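PDB 5B6T: glycosyl hydrolase family 62 protein from Coprinopsis cinerea, which hydrolyses alpha-L-arabinofuranosidic bonds, probably releasing the arabinofuranose side groups that decorate arabinoxylan in hemicellulose. Local coordinates for residues P12-K17 with A66-L71; R21-I26 with T44-G49; H140-W145 with S158-H163; H163-Q168 with P181-Q186. All blocks are in the same frame, centred on the assembly; numbering follows the deposited sequence.

Interaction 1 (P12-K17 with A66-L71); sequences PLIGPK and ASFYYL
K17 spans the ring of F68 with its own aliphatic chain and then bonds, by its ammonium group, to a backbone oxygen beyond it. CG sits over one face in a CH-pi contact, 3.8 Å from the ring centroid and 20° off the normal, displaced toward the rim. The chain is bent where chi2 places CD (-65°) and extended after that, which carries CE across to F68 CD1 at 3.7 Å. NZ then donates to A66 O over 2.8 Å, standing above the carbonyl plane rather than in it. One lysine thus shows how a long side chain can serve an apolar and a polar partner at once. The rest of the F68 ring is met near CZ: I14 CG2 comes to its edge, close to the ring plane, at 4.2 Å, and G15 O approaches the same carbon obliquely at 3.4 Å. A water molecule links the backbone N of K17 to the hydroxyl of Y70, accepting from the first and donating to the second; that hydroxyl also bonds to the carboxylate of D19. F68 lies on strand 68-70, an edge strand of its antiparallel sheet, and packs with I14 against I55 of strand 49-57. Through the classic beta bulge of L13 and I14 opposite L306, the loop is also fastened to strand 305-311 of another sheet.

Interaction 2 (R21-I26 with T44-G49); sequences RRIQGI and TAKTEG
A classic beta bulge, with Q24 and G25 both facing A45, starts the antiparallel hairpin of strands 25-34 and 37-46. A45 O is gripped by two consecutive amides, Q24 N and G25 N, each 2.9 Å away; the bond from G25 is the straighter (159° against 141° at the hydrogen). A45 N returns a bond to G25 O, completing the hydrogen-bonded pair, and I26 with T44 forms the non-hydrogen-bonded pair that follows. Ahead of the bulge the chain is held by K46. Its CG lies between the backbone N and the carbonyl carbon (chi1 49°), and the extended chain beyond brings NZ to R21 O at 2.9 Å, in the carbonyl plane and on a lone pair. I23 crosses this lysine at about a right angle, its CD1 resting on K46 CE at 3.6 Å, while I23 CG2 packs on T44 CB at 3.8 Å. NZ has a second partner in E48 OE1, a salt bridge of 3.5 Å. The example illustrates how a bulge takes up an extra residue while a neighbouring lysine fastens the loop that leads into it. The type I turn from K46 to G49 leads directly into strand 49-57, where V53 touches T44 and Y50 touches A45; I26 also reaches P16 and shares a backbone hydrogen bond with W304.

Interaction 3 (H140-W145 with S158-H163); sequences HWVDMW and SDDNGH
D159, whose backbone O accepts from H140 N at 3.0 Å, has its own carboxylate gripped by the loop that follows. OD1 takes the amides of N161 (2.8 Å to its N, an Asx turn) and of H163 from opposite faces of the carboxylate plane. OD2 offers its syn lone pair to H163 ND1 over 2.7 Å, nearly in the imidazole plane. The carboxylate thereby shapes the tight turn, a good case of one side chain organising a loop. Across the contact, V142 and S158 form a hydrogen-bonded antiparallel pair, with S158 N reaching V142 O at 2.9 Å. D160 OD2 comes to the edge of the H140 ring, 3.7 Å from CD2, the ring and carboxylate planes 73° apart, and D160 OD1 touches V142 CG2. W141 presents CD1 to S158 O at its ring edge, and its NE1 bonds to S157. Strand 142-148, an edge strand of its sheet, is bordered here by Q100 of strand 94-100 and E195 of strand 195-202, while W141 leans on I132 of helix 130-135.

Interaction 4 (H163-Q168 with P181-Q186); sequences HLYRSQ and PVIAMQ
L164 sits opposite both A184 and M185 in a classic beta bulge, where antiparallel strands 163-168 and 182-186, their directions 140° apart, slip by one residue. L164 O accepts from A184 N at 2.8 Å and only weakly from M185 N, while L164 N gives a nearly straight bond (175°) to M185 O. R166 and V182 exchange a further pair of backbone bonds. On one face Y165 and I183 lie side by side, pointing the same way, with Y165 CE1 3.7 Å from I183 CG1; P181 CB adds to this patch at 3.9 Å from Y165 CB. On the other face R166 runs beside V182, NH2 being 3.8 Å from V182 CG2, and chi3 (59°) turns NE out of the extended line of the chain. R166 NH1 donates in plane to a lone pair of Q168 OE1 at 2.8 Å, and bonds also to H154. At the end of the hairpin Q186 OE1 approaches the edge of the H163 ring, 3.4 Å from CD2, and a water links OE1 to H163 NE2. Since D159 holds ND1, both ring nitrogens are engaged, which should fix the imidazole's rotation. Backbone bonds thus set the pairing, while R166 and H163 find direct polar partners away from strand 182-186, reaching Q186 through water.

How the interactions relate
The four contacts fall into two pairs within the five-bladed propeller expected of this family. Interactions 1 and 2 have centres about 12 Å apart and touch directly, P16 CB lying 3.2 Å from I23 O; both serve the sheet that holds strand 25-34. Interactions 3 and 4 share H163, with centres about 10 Å apart, and are joined by a probable hydrogen bond of 2.7 Å between D159 OD2 and Y165 OH. Interactions 1 and 4 lie on opposite sides of the chain's centre, their centres about 33 Å apart. Their distances from the bound lead ion differ: it is about 4 Å from the side chain of D160, 10 Å from that of A45 and 14 Å from that of L164.

Interaction 1 (P12-K17 with A66-L71)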
loop_
_atom_site.group_PDB
_atom_site.type_symbol
_atom_site.label_atom_id
_atom_site.label_comp_id
_atom_site.label_asym_id
_atom_site.label_seq_id
_atom_site.Cartn_x
_atom_site.Cartn_y
_atom_site.Cartn_z
ATOM N N PRO A 12 -0.863 -10.366 -15.348
ATOM C CA PRO A 12 -1.914 -9.802 -14.496
ATOM C C PRO A 12 -2.672 -10.930 -13.835
ATOM O O PRO A 12 -3.143 -11.864 -14.545
ATOM C CB PRO A 12 -2.794 -9.035 -15.471
ATOM C CG PRO A 12 -2.437 -9.547 -16.847
ATOM C CD PRO A 12 -1.072 -10.128 -16.785
ATOM N N LEU A 13 -2.799 -10.887 -12.508
ATOM C CA LEU A 13 -3.414 -11.972 -11.765
ATOM C C LEU A 13 -4.853 -11.651 -11.393
ATOM O O LEU A 13 -5.717 -12.544 -11.408
ATOM C CB LEU A 13 -2.638 -12.294 -10.496
ATOM C CG LEU A 13 -1.181 -12.756 -10.700
ATOM C CD1 LEU A 13 -0.489 -12.914 -9.367
ATOM C CD2 LEU A 13 -1.059 -14.017 -11.542
ATOM N N ILE A 14 -5.096 -10.402 -10.998
ATOM C CA ILE A 14 -6.428 -10.000 -10.518
ATOM C C ILE A 14 -6.874 -8.719 -11.236
ATOM O O ILE A 14 -6.200 -7.714 -11.221
ATOM C CB ILE A 14 -6.456 -9.738 -9.002
ATOM C CG1 ILE A 14 -6.144 -11.012 -8.218
ATOM C CG2 ILE A 14 -7.819 -9.195 -8.569
ATOM C CD1 ILE A 14 -5.809 -10.767 -6.758
ATOM N N GLY A 15 -8.044 -8.797 -11.880
ATOM C CA GLY A 15 -8.693 -7.638 -12.425
ATOM C C GLY A 15 -10.165 -7.617 -12.041
ATOM O O GLY A 15 -10.644 -8.483 -11.304
ATOM N N PRO A 16 -10.886 -6.607 -12.542
ATOM C CA PRO A 16 -12.278 -6.420 -12.188
ATOM C C PRO A 16 -13.150 -7.579 -12.647
ATOM O O PRO A 16 -12.864 -8.220 -13.642
ATOM C CB PRO A 16 -12.679 -5.164 -12.960
ATOM C CG PRO A 16 -11.440 -4.442 -13.242
ATOM C CD PRO A 16 -10.373 -5.499 -13.369
ATOM N N LYS A 17 -14.244 -7.797 -11.927
ATOM C CA LYS A 17 -15.267 -8.733 -12.377
ATOM C C LYS A 17 -16.100 -8.084 -13.466
ATOM O O LYS A 17 -16.122 -6.866 -13.610
ATOM C CB LYS A 17 -16.177 -9.123 -11.220
ATOM C CG LYS A 17 -15.441 -9.851 -10.106
ATOM C CD LYS A 17 -14.898 -11.198 -10.572
ATOM C CE LYS A 17 -14.244 -11.934 -9.406
ATOM N NZ LYS A 17 -13.469 -13.098 -9.863
ATOM N N ALA A 66 -10.937 -16.069 -7.813
ATOM C CA ALA A 66 -11.466 -15.833 -6.490
ATOM C C ALA A 66 -12.651 -14.860 -6.550
ATOM O O ALA A 66 -12.590 -13.897 -7.288
ATOM C CB ALA A 66 -10.363 -15.283 -5.603
ATOM N N SER A 67 -13.704 -15.122 -5.785
ATOM C CA SER A 67 -14.830 -14.215 -5.669
ATOM C C SER A 67 -14.413 -12.913 -4.974
ATOM O O SER A 67 -13.444 -12.871 -4.207
ATOM C CB SER A 67 -15.952 -14.861 -4.851
ATOM O OG SER A 67 -15.472 -15.296 -3.591
ATOM N N PHE A 68 -15.139 -11.867 -5.292
ATOM C CA PHE A 68 -15.012 -10.590 -4.610
ATOM C C PHE A 68 -16.065 -10.491 -3.522
ATOM O O PHE A 68 -17.223 -10.868 -3.735
ATOM C CB PHE A 68 -15.252 -9.467 -5.602
ATOM C CG PHE A 68 -14.083 -9.158 -6.517
ATOM C CD1 PHE A 68 -12.936 -9.959 -6.573
ATOM C CD2 PHE A 68 -14.125 -8.016 -7.302
ATOM C CE1 PHE A 68 -11.882 -9.641 -7.427
ATOM C CE2 PHE A 68 -13.073 -7.687 -8.139
ATOM C CZ PHE A 68 -11.941 -8.505 -8.196
ATOM N N TYR A 69 -15.683 -9.953 -2.368
ATOM C CA TYR A 69 -16.671 -9.468 -1.393
ATOM C C TYR A 69 -16.553 -7.964 -1.401
ATOM O O TYR A 69 -15.563 -7.396 -0.896
ATOM C CB TYR A 69 -16.464 -10.032 0.041
ATOM C CG TYR A 69 -17.676 -9.832 0.911
ATOM C CD1 TYR A 69 -17.970 -8.603 1.439
ATOM C CD2 TYR A 69 -18.513 -10.901 1.228
ATOM C CE1 TYR A 69 -19.107 -8.427 2.226
ATOM C CE2 TYR A 69 -19.634 -10.733 2.020
ATOM C CZ TYR A 69 -19.920 -9.492 2.513
ATOM O OH TYR A 69 -21.061 -9.290 3.277
ATOM N N TYR A 70 -17.585 -7.300 -1.923
ATOM C CA TYR A 70 -17.627 -5.849 -1.950
ATOM C C TYR A 70 -17.936 -5.304 -0.547
ATOM O O TYR A 70 -18.988 -5.575 0.024
ATOM C CB TYR A 70 -18.664 -5.393 -2.957
ATOM C CG TYR A 70 -18.289 -5.697 -4.397
ATOM C CD1 TYR A 70 -17.239 -5.033 -5.016
ATOM C CD2 TYR A 70 -19.000 -6.638 -5.147
ATOM C CE1 TYR A 70 -16.873 -5.314 -6.336
ATOM C CE2 TYR A 70 -18.653 -6.917 -6.453
ATOM C CZ TYR A 70 -17.596 -6.241 -7.055
ATOM O OH TYR A 70 -17.248 -6.462 -8.385
ATOM N N LEU A 71 -16.991 -4.546 0.017
ATOM C CA LEU A 71 -17.079 -4.197 1.429
ATOM C C LEU A 71 -18.128 -3.139 1.727
ATOM O O LEU A 71 -18.434 -2.898 2.900
ATOM C CB LEU A 71 -15.710 -3.809 1.996
ATOM C CG LEU A 71 -14.713 -4.961 2.034
ATOM C CD1 LEU A 71 -13.344 -4.419 2.424
ATOM C CD2 LEU A 71 -15.159 -6.059 3.003
HETATM O O HOH W 1 -15.147 -5.840 -10.069
#

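Interaction 2 (R21-I26 with T44-G49)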
loop_
_atom_site.group_PDB
_atom_site.type_symbol
_atom_site.label_atom_id
_atom_site.label_comp_id
_atom_site.label_asym_id
_atom_site.label_seq_id
_atom_site.Cartn_x
_atom_site.Cartn_y
_atom_site.Cartn_z
ATOM N N ARG A 21 -21.303 -3.406 -11.654
ATOM C CA ARG A 21 -20.496 -2.315 -11.100
ATOM C C ARG A 21 -19.534 -1.745 -12.134
ATOM O O ARG A 21 -19.131 -0.600 -12.021
ATOM C CB ARG A 21 -19.743 -2.759 -9.827
ATOM C CG ARG A 21 -20.685 -3.099 -8.679
ATOM C CD ARG A 21 -19.944 -3.596 -7.453
ATOM N NE ARG A 21 -20.887 -3.853 -6.377
ATOM C CZ ARG A 21 -20.812 -3.332 -5.151
ATOM N NH1 ARG A 21 -19.810 -2.537 -4.809
ATOM N NH2 ARG A 21 -21.735 -3.644 -4.253
ATOM N N ARG A 22 -19.208 -2.519 -13.174
ATOM C CA ARG A 22 -18.341 -2.031 -14.268
ATOM C C ARG A 22 -17.101 -1.340 -13.711
ATOM O O ARG A 22 -16.735 -0.256 -14.136
ATOM C CB ARG A 22 -19.055 -1.045 -15.202
ATOM C CG ARG A 22 -20.369 -1.512 -15.784
ATOM C CD ARG A 22 -20.202 -2.712 -16.630
ATOM N NE ARG A 22 -21.481 -3.165 -17.194
ATOM C CZ ARG A 22 -21.782 -4.438 -17.421
ATOM N NH1 ARG A 22 -20.921 -5.406 -17.095
ATOM N NH2 ARG A 22 -22.963 -4.747 -17.946
ATOM N N ILE A 23 -16.491 -1.970 -12.710
ATOM C CA ILE A 23 -15.245 -1.483 -12.130
ATOM C C ILE A 23 -14.167 -1.502 -13.238
ATOM O O ILE A 23 -14.059 -2.449 -14.009
ATOM C CB ILE A 23 -14.833 -2.347 -10.902
ATOM C CG1 ILE A 23 -15.883 -2.275 -9.774
ATOM C CG2 ILE A 23 -13.450 -1.943 -10.389
ATOM C CD1 ILE A 23 -16.362 -0.895 -9.401
ATOM N N GLN A 24 -13.393 -0.433 -13.337
ATOM C CA GLN A 24 -12.386 -0.299 -14.379
ATOM C C GLN A 24 -10.981 -0.734 -13.921
ATOM O O GLN A 24 -10.255 -1.351 -14.694
ATOM C CB GLN A 24 -12.394 1.134 -14.923
ATOM C CG GLN A 24 -13.727 1.396 -15.669
ATOM C CD GLN A 24 -14.031 2.846 -16.088
ATOM O OE1 GLN A 24 -14.452 3.084 -17.237
ATOM N NE2 GLN A 24 -13.883 3.794 -15.187
ATOM N N GLY A 25 -10.623 -0.453 -12.667
ATOM C CA GLY A 25 -9.323 -0.828 -12.135
ATOM C C GLY A 25 -9.460 -1.496 -10.765
ATOM O O GLY A 25 -10.342 -1.145 -9.975
ATOM N N ILE A 26 -8.575 -2.449 -10.483
ATOM C CA ILE A 26 -8.400 -3.014 -9.127
ATOM C C ILE A 26 -7.025 -2.554 -8.695
ATOM O O ILE A 26 -6.063 -2.730 -9.425
ATOM C CB ILE A 26 -8.485 -4.546 -9.110
ATOM C CG1 ILE A 26 -9.854 -4.990 -9.595
ATOM C CG2 ILE A 26 -8.154 -5.123 -7.747
ATOM C CD1 ILE A 26 -11.011 -4.550 -8.755
ATOM N N THR A 44 -11.559 -0.605 -5.465
ATOM C CA THR A 44 -12.251 -0.626 -6.759
ATOM C C THR A 44 -12.253 0.792 -7.321
ATOM O O THR A 44 -12.540 1.745 -6.577
ATOM C CB THR A 44 -13.689 -1.158 -6.629
ATOM O OG1 THR A 44 -14.492 -0.301 -5.784
ATOM C CG2 THR A 44 -13.694 -2.540 -6.027
ATOM N N ALA A 45 -11.935 0.940 -8.606
ATOM C CA ALA A 45 -11.815 2.238 -9.223
ATOM C C ALA A 45 -12.561 2.326 -10.529
ATOM O O ALA A 45 -12.429 1.447 -11.422
ATOM C CB ALA A 45 -10.362 2.597 -9.459
ATOM N N LYS A 46 -13.313 3.418 -10.658
ATOM C CA LYS A 46 -13.964 3.786 -11.908
ATOM C C LYS A 46 -14.209 5.296 -11.906
ATOM O O LYS A 46 -14.035 5.941 -10.886
ATOM C CB LYS A 46 -15.279 3.012 -12.097
ATOM C CG LYS A 46 -16.205 3.017 -10.888
ATOM C CD LYS A 46 -17.480 2.247 -11.177
ATOM C CE LYS A 46 -18.324 2.137 -9.926
ATOM N NZ LYS A 46 -19.660 1.535 -10.187
ATOM N N THR A 47 -14.654 5.849 -13.042
ATOM C CA THR A 47 -14.930 7.280 -13.119
ATOM C C THR A 47 -15.876 7.711 -12.010
ATOM O O THR A 47 -15.731 8.791 -11.470
ATOM C CB THR A 47 -15.593 7.610 -14.486
ATOM O OG1 THR A 47 -14.670 7.273 -15.513
ATOM C CG2 THR A 47 -15.966 9.104 -14.598
ATOM N N GLU A 48 -16.834 6.861 -11.674
ATOM C CA GLU A 48 -17.882 7.202 -10.713
ATOM C C GLU A 48 -17.407 7.185 -9.263
ATOM O O GLU A 48 -18.028 7.800 -8.397
ATOM C CB GLU A 48 -19.059 6.239 -10.871
ATOM C CG GLU A 48 -19.963 6.581 -12.049
ATOM C CD GLU A 48 -20.592 5.365 -12.701
ATOM O OE1 GLU A 48 -20.773 4.308 -12.031
ATOM O OE2 GLU A 48 -20.899 5.472 -13.914
ATOM N N GLY A 49 -16.320 6.481 -8.964
ATOM C CA GLY A 49 -15.861 6.492 -7.582
ATOM C C GLY A 49 -15.009 5.302 -7.192
ATOM O O GLY A 49 -14.643 4.470 -8.026
HETATM O O HOH W 2 -17.057 -1.353 -5.286
#

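Interaction 3 (H140-W145 with S158-H163)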
loop_
_atom_site.group_PDB
_atom_site.type_symbol
_atom_site.label_atom_id
_atom_site.label_comp_id
_atom_site.label_asym_id
_atom_site.label_seq_id
_atom_site.Cartn_x
_atom_site.Cartn_y
_atom_site.Cartn_z
ATOM N N HIS A 140 -3.852 15.759 -2.991
ATOM C CA HIS A 140 -4.893 14.946 -2.369
ATOM C C HIS A 140 -4.272 14.208 -1.211
ATOM O O HIS A 140 -3.151 13.746 -1.334
ATOM C CB HIS A 140 -5.413 13.920 -3.371
ATOM C CG HIS A 140 -5.982 14.552 -4.590
ATOM N ND1 HIS A 140 -7.292 14.973 -4.650
ATOM C CD2 HIS A 140 -5.415 14.881 -5.774
ATOM C CE1 HIS A 140 -7.500 15.559 -5.820
ATOM N NE2 HIS A 140 -6.390 15.477 -6.534
ATOM N N TRP A 141 -4.965 14.152 -0.085
ATOM C CA TRP A 141 -4.495 13.485 1.105
ATOM C C TRP A 141 -4.816 11.993 1.008
ATOM O O TRP A 141 -5.992 11.583 1.124
ATOM C CB TRP A 141 -5.141 14.125 2.318
ATOM C CG TRP A 141 -4.616 13.645 3.613
ATOM C CD1 TRP A 141 -3.371 13.162 3.888
ATOM C CD2 TRP A 141 -5.290 13.718 4.859
ATOM N NE1 TRP A 141 -3.244 12.881 5.216
ATOM C CE2 TRP A 141 -4.417 13.205 5.844
ATOM C CE3 TRP A 141 -6.565 14.135 5.246
ATOM C CZ2 TRP A 141 -4.786 13.112 7.177
ATOM C CZ3 TRP A 141 -6.923 14.034 6.572
ATOM C CH2 TRP A 141 -6.035 13.540 7.524
ATOM N N VAL A 142 -3.765 11.183 0.800
ATOM C CA VAL A 142 -3.935 9.807 0.392
ATOM C C VAL A 142 -2.937 8.864 1.052
ATOM O O VAL A 142 -1.938 9.283 1.596
ATOM C CB VAL A 142 -3.846 9.654 -1.159
ATOM C CG1 VAL A 142 -4.971 10.451 -1.815
ATOM C CG2 VAL A 142 -2.465 9.993 -1.732
ATOM N N ASP A 143 -3.273 7.573 0.976
ATOM C CA ASP A 143 -2.334 6.459 1.199
ATOM C C ASP A 143 -1.819 6.393 2.628
ATOM O O ASP A 143 -0.634 6.644 2.921
ATOM C CB ASP A 143 -1.221 6.481 0.134
ATOM C CG ASP A 143 -1.782 6.397 -1.265
ATOM O OD1 ASP A 143 -2.919 5.908 -1.417
ATOM O OD2 ASP A 143 -1.097 6.781 -2.238
ATOM N N MET A 144 -2.760 6.056 3.493
ATOM C CA MET A 144 -2.574 6.042 4.937
ATOM C C MET A 144 -1.925 4.733 5.345
ATOM O O MET A 144 -2.412 3.658 4.962
ATOM C CB MET A 144 -3.945 6.172 5.615
ATOM C CG MET A 144 -4.820 7.272 5.053
ATOM S SD MET A 144 -4.090 8.900 5.252
ATOM C CE MET A 144 -5.223 9.884 4.255
ATOM N N TRP A 145 -0.859 4.822 6.141
ATOM C CA TRP A 145 -0.086 3.641 6.523
ATOM C C TRP A 145 0.332 3.680 7.982
ATOM O O TRP A 145 1.013 4.638 8.413
ATOM C CB TRP A 145 1.148 3.551 5.616
ATOM C CG TRP A 145 2.010 2.359 5.906
ATOM C CD1 TRP A 145 2.989 2.250 6.869
ATOM C CD2 TRP A 145 1.996 1.115 5.221
ATOM N NE1 TRP A 145 3.529 1.007 6.838
ATOM C CE2 TRP A 145 2.961 0.287 5.822
ATOM C CE3 TRP A 145 1.262 0.617 4.152
ATOM C CZ2 TRP A 145 3.188 -1.033 5.396
ATOM C CZ3 TRP A 145 1.476 -0.676 3.751
ATOM C CH2 TRP A 145 2.448 -1.480 4.349
ATOM N N SER A 158 0.462 10.752 2.478
ATOM C CA SER A 158 0.981 11.558 1.395
ATOM C C SER A 158 0.006 12.638 0.940
ATOM O O SER A 158 -1.169 12.587 1.249
ATOM C CB SER A 158 1.286 10.632 0.206
ATOM O OG SER A 158 2.311 9.745 0.546
ATOM N N ASP A 159 0.506 13.624 0.173
ATOM C CA ASP A 159 -0.379 14.642 -0.353
ATOM C C ASP A 159 -0.371 14.792 -1.871
ATOM O O ASP A 159 -0.928 15.754 -2.383
ATOM C CB ASP A 159 -0.128 16.001 0.320
ATOM C CG ASP A 159 1.279 16.519 0.131
ATOM O OD1 ASP A 159 2.087 15.911 -0.606
ATOM O OD2 ASP A 159 1.552 17.610 0.691
ATOM N N ASP A 160 0.262 13.868 -2.588
ATOM C CA ASP A 160 0.453 14.017 -4.037
ATOM C C ASP A 160 1.131 15.346 -4.382
ATOM O O ASP A 160 0.968 15.858 -5.496
ATOM C CB ASP A 160 -0.897 13.943 -4.774
ATOM C CG ASP A 160 -1.447 12.543 -4.891
ATOM O OD1 ASP A 160 -0.652 11.562 -4.691
ATOM O OD2 ASP A 160 -2.667 12.414 -5.226
ATOM N N ASN A 161 1.877 15.890 -3.431
ATOM C CA ASN A 161 2.569 17.166 -3.619
ATOM C C ASN A 161 3.973 17.134 -3.082
ATOM O O ASN A 161 4.562 18.183 -2.814
ATOM C CB ASN A 161 1.811 18.338 -2.978
ATOM C CG ASN A 161 2.181 19.670 -3.615
ATOM O OD1 ASN A 161 2.397 19.761 -4.823
ATOM N ND2 ASN A 161 2.259 20.723 -2.780
ATOM N N GLY A 162 4.531 15.931 -2.965
ATOM C CA GLY A 162 5.924 15.824 -2.605
ATOM C C GLY A 162 6.218 15.822 -1.125
ATOM O O GLY A 162 7.384 15.998 -0.755
ATOM N N HIS A 163 5.211 15.582 -0.267
ATOM C CA HIS A 163 5.450 15.476 1.168
ATOM C C HIS A 163 4.973 14.142 1.662
ATOM O O HIS A 163 3.917 13.677 1.260
ATOM C CB HIS A 163 4.724 16.572 1.945
ATOM C CG HIS A 163 4.997 17.939 1.412
ATOM N ND1 HIS A 163 4.096 18.620 0.625
ATOM C CD2 HIS A 163 6.082 18.739 1.523
ATOM C CE1 HIS A 163 4.640 19.758 0.221
ATOM N NE2 HIS A 163 5.835 19.865 0.780
HETATM O O HOH W 3 1.742 7.254 1.543
#

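Interaction 4 (H163-Q168 with P181-Q186)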
loop_
_atom_site.group_PDB
_atom_site.type_symbol
_atom_site.label_atom_id
_atom_site.label_comp_id
_atom_site.label_asym_id
_atom_site.label_seq_id
_atom_site.Cartn_x
_atom_site.Cartn_y
_atom_site.Cartn_z
ATOM N N HIS A 163 5.211 15.582 -0.267
ATOM C CA HIS A 163 5.450 15.476 1.168
ATOM C C HIS A 163 4.973 14.142 1.662
ATOM O O HIS A 163 3.917 13.677 1.260
ATOM C CB HIS A 163 4.724 16.572 1.945
ATOM C CG HIS A 163 4.997 17.939 1.412
ATOM N ND1 HIS A 163 4.096 18.620 0.625
ATOM C CD2 HIS A 163 6.082 18.739 1.523
ATOM C CE1 HIS A 163 4.640 19.758 0.221
ATOM N NE2 HIS A 163 5.835 19.865 0.780
ATOM N N LEU A 164 5.773 13.532 2.525
ATOM C CA LEU A 164 5.385 12.369 3.309
ATOM C C LEU A 164 5.266 12.827 4.751
ATOM O O LEU A 164 6.223 13.345 5.325
ATOM C CB LEU A 164 6.454 11.280 3.212
ATOM C CG LEU A 164 6.230 10.024 4.070
ATOM C CD1 LEU A 164 5.022 9.212 3.607
ATOM C CD2 LEU A 164 7.475 9.155 4.036
ATOM N N TYR A 165 4.096 12.640 5.335
ATOM C CA TYR A 165 3.815 13.057 6.706
ATOM C C TYR A 165 3.811 11.873 7.661
ATOM O O TYR A 165 3.486 10.729 7.266
ATOM C CB TYR A 165 2.447 13.726 6.802
ATOM C CG TYR A 165 2.290 14.905 5.876
ATOM C CD1 TYR A 165 2.730 16.149 6.247
ATOM C CD2 TYR A 165 1.675 14.772 4.638
ATOM C CE1 TYR A 165 2.618 17.224 5.386
ATOM C CE2 TYR A 165 1.562 15.849 3.755
ATOM C CZ TYR A 165 2.033 17.076 4.145
ATOM O OH TYR A 165 1.891 18.168 3.317
ATOM N N ARG A 166 4.117 12.168 8.925
ATOM C CA ARG A 166 4.128 11.145 9.969
ATOM C C ARG A 166 3.630 11.704 11.317
ATOM O O ARG A 166 4.188 12.695 11.807
ATOM C CB ARG A 166 5.533 10.596 10.139
ATOM C CG ARG A 166 5.647 9.414 11.095
ATOM C CD ARG A 166 7.062 9.028 11.478
ATOM N NE ARG A 166 7.777 10.135 12.130
ATOM C CZ ARG A 166 7.637 10.475 13.405
ATOM N NH1 ARG A 166 6.833 9.806 14.199
ATOM N NH2 ARG A 166 8.313 11.503 13.881
ATOM N N SER A 167 2.574 11.089 11.863
ATOM C CA SER A 167 2.106 11.341 13.237
ATOM C C SER A 167 2.443 10.144 14.078
ATOM O O SER A 167 2.692 9.031 13.571
ATOM C CB SER A 167 0.592 11.559 13.294
ATOM O OG SER A 167 0.217 12.778 12.671
ATOM N N GLN A 168 2.436 10.347 15.391
ATOM C CA GLN A 168 2.599 9.216 16.291
ATOM C C GLN A 168 1.682 9.287 17.483
ATOM O O GLN A 168 1.181 10.363 17.827
ATOM C CB GLN A 168 4.061 9.107 16.726
ATOM C CG GLN A 168 4.596 10.386 17.365
ATOM C CD GLN A 168 6.020 10.207 17.821
ATOM O OE1 GLN A 168 6.925 9.906 17.012
ATOM N NE2 GLN A 168 6.243 10.375 19.129
ATOM N N PRO A 181 1.054 15.877 12.501
ATOM C CA PRO A 181 2.147 15.281 11.726
ATOM C C PRO A 181 3.362 16.179 11.556
ATOM O O PRO A 181 3.241 17.408 11.562
ATOM C CB PRO A 181 1.520 15.003 10.353
ATOM C CG PRO A 181 0.062 15.234 10.513
ATOM C CD PRO A 181 -0.133 16.130 11.676
ATOM N N VAL A 182 4.531 15.549 11.403
ATOM C CA VAL A 182 5.742 16.233 10.910
ATOM C C VAL A 182 5.931 15.818 9.451
ATOM O O VAL A 182 5.334 14.848 8.989
ATOM C CB VAL A 182 7.015 15.920 11.746
ATOM C CG1 VAL A 182 6.818 16.397 13.187
ATOM C CG2 VAL A 182 7.378 14.447 11.676
ATOM N N ILE A 183 6.726 16.563 8.714
ATOM C CA ILE A 183 7.114 16.165 7.356
ATOM C C ILE A 183 8.298 15.217 7.535
ATOM O O ILE A 183 9.399 15.615 7.973
ATOM C CB ILE A 183 7.443 17.388 6.450
ATOM C CG1 ILE A 183 6.142 18.163 6.148
ATOM C CG2 ILE A 183 8.081 16.898 5.151
ATOM C CD1 ILE A 183 6.290 19.551 5.548
ATOM N N ALA A 184 8.052 13.934 7.302
ATOM C CA ALA A 184 9.086 12.915 7.401
ATOM C C ALA A 184 10.085 12.933 6.229
ATOM O O ALA A 184 11.255 12.551 6.381
ATOM C CB ALA A 184 8.438 11.548 7.480
ATOM N N MET A 185 9.599 13.309 5.056
ATOM C CA MET A 185 10.416 13.396 3.856
ATOM C C MET A 185 9.705 14.320 2.876
ATOM O O MET A 185 8.464 14.393 2.845
ATOM C CB MET A 185 10.619 12.017 3.202
ATOM C CG MET A 185 11.634 12.058 2.078
ATOM S SD MET A 185 11.897 10.409 1.399
ATOM C CE MET A 185 13.028 9.747 2.596
ATOM N N GLN A 186 10.484 15.021 2.075
ATOM C CA GLN A 186 9.916 15.881 1.052
ATOM C C GLN A 186 10.828 16.057 -0.123
ATOM O O GLN A 186 12.048 15.833 -0.024
ATOM C CB GLN A 186 9.513 17.231 1.620
ATOM C CG GLN A 186 10.646 18.056 2.144
ATOM C CD GLN A 186 10.126 19.218 2.964
ATOM O OE1 GLN A 186 9.149 19.857 2.602
ATOM N NE2 GLN A 186 10.731 19.435 4.120
HETATM O O HOH W 4 7.654 21.878 1.030
#